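Local structure of cysteine desulfurase (Thermococcus onnurineus, 5B87) at the interface of chains A and B. The protein removes sulfur from L-cysteine with the help of pyridoxal 5'-phosphate, leaving L-alanine and probably passing the sulfur to an acceptor. Residues are numbered along the deposited sequence; one frame, centred on the assembly and turned at random. Chains: chain A/B, Cysteine desulfurase.

The interface of chains A and B. Residues chain A 269-272; chain B 378-379, 382.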
loop_
_atom_site.group_PDB
_atom_site.type_symbol
_atom_site.label_atom_id
_atom_site.label_comp_id
_atom_site.label_asym_id
_atom_site.label_seq_id
_atom_site.Cartn_x
_atom_site.Cartn_y
_atom_site.Cartn_z
ATOM N N ASP A 269 -8.669 5.224 22.216
ATOM C CA ASP A 269 -7.816 5.049 23.403
ATOM C C ASP A 269 -7.075 3.705 23.390
ATOM O O ASP A 269 -7.549 2.726 22.812
ATOM C CB ASP A 269 -8.659 5.163 24.700
ATOM C CG ASP A 269 -7.803 5.166 25.966
ATOM O OD1 ASP A 269 -6.871 6.005 26.057
ATOM O OD2 ASP A 269 -8.045 4.301 26.846
ATOM N N VAL A 270 -5.954 3.674 24.085
ATOM C CA VAL A 270 -5.144 2.492 24.212
ATOM C C VAL A 270 -4.454 2.466 25.564
ATOM O O VAL A 270 -4.021 3.475 26.053
ATOM C CB VAL A 270 -3.993 2.471 23.184
ATOM C CG1 VAL A 270 -3.180 1.209 23.297
ATOM C CG2 VAL A 270 -4.489 2.643 21.772
ATOM N N SER A 271 -4.362 1.300 26.169
ATOM C CA SER A 271 -3.598 1.118 27.391
ATOM C C SER A 271 -2.786 -0.140 27.166
ATOM O O SER A 271 -2.948 -0.806 26.131
ATOM C CB SER A 271 -4.523 0.992 28.605
ATOM O OG SER A 271 -5.362 -0.141 28.490
ATOM N N LEU A 272 -1.960 -0.509 28.128
ATOM C CA LEU A 272 -1.168 -1.731 28.030
ATOM C C LEU A 272 -1.976 -3.044 27.941
ATOM O O LEU A 272 -1.472 -4.015 27.447
ATOM C CB LEU A 272 -0.088 -1.805 29.099
ATOM C CG LEU A 272 0.958 -0.697 29.032
ATOM C CD1 LEU A 272 1.908 -0.782 27.842
ATOM C CD2 LEU A 272 0.288 0.658 29.119
ATOM N N LEU B 378 0.252 6.339 23.334
ATOM C CA LEU B 378 -0.481 6.503 24.628
ATOM C C LEU B 378 0.055 5.768 25.895
ATOM O O LEU B 378 0.067 6.374 26.968
ATOM C CB LEU B 378 -2.004 6.231 24.452
ATOM C CG LEU B 378 -2.799 7.473 24.068
ATOM C CD1 LEU B 378 -4.031 7.138 23.233
ATOM C CD2 LEU B 378 -3.160 8.246 25.333
ATOM N N PRO B 379 0.514 4.495 25.786
ATOM C CA PRO B 379 1.154 3.890 26.997
ATOM C C PRO B 379 2.416 4.640 27.538
ATOM O O PRO B 379 2.688 4.620 28.771
ATOM C CB PRO B 379 1.503 2.452 26.537
ATOM C CG PRO B 379 1.503 2.498 25.027
ATOM C CD PRO B 379 0.437 3.515 24.675
ATOM N N LYS B 382 0.920 7.757 29.559
ATOM C CA LYS B 382 0.309 7.314 30.836
ATOM C C LYS B 382 1.364 6.843 31.853
ATOM O O LYS B 382 1.291 7.205 33.042
ATOM C CB LYS B 382 -0.715 6.173 30.587
ATOM C CG LYS B 382 -1.958 6.603 29.810
ATOM C CD LYS B 382 -2.787 5.407 29.355
ATOM C CE LYS B 382 -4.066 5.845 28.637
ATOM N NZ LYS B 382 -5.055 4.740 28.488
#
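B:Lys382 reaches across to A:Asp269 and A:Val270, joining helix 378-384 of one subunit to strand 269-271 of the other. In this class-V aminotransferase-fold cysteine desulfurase, of the SufS-like group, that helix follows Cys376, the catalytic cysteine, which is modelled as a persulfide in this structure. The contact, repeated by two-fold symmetry, illustrates how a long lysine can bind a backbone carbonyl and a carboxylate with one terminal amine. Followed outwards, the side chain first keeps to its own helix: CB and CG pass beside the carbonyl O of B:Leu378, with CG 3.5 Å from that O. Chi1 of -67° sets CG anti to the carbonyl carbon, and the chain then runs extended towards chain A. CD comes to 4.0 Å from A:Val270 O, and CE closes in on the same oxygen while also nearing A:Asp269 OD1. At the tip, NZ donates a hydrogen bond to A:Val270 O at 2.9 Å. The C=O...N angle is 125°, but NZ stands above the carbonyl plane, 49° out of it, and so does not use a lone-pair direction. A:Asp269 holds its CG anti to the backbone N, and its carboxylate meets the lysine obliquely, tip to tip. A:Asp269 OD1 forms a salt bridge to B:Lys382 NZ at 3.3 Å, while the hydrogen bonds from NZ to OD1 and OD2 are both weak; the attraction is therefore likely to be mainly electrostatic. A:Ser271 CB packs beside the lysine amine. An alanine in place of B:Lys382 would probably leave the A:Asp269 carboxylate without its opposite charge and A:Val270 O without this donor. One helical turn earlier, B:Leu378 CB borders A:Val270 O. B:Pro379 CB, a ring carbon, faces both methyls of A:Leu272, packed tightly against CD2 (3.4 Å) and nearly as close to CD1.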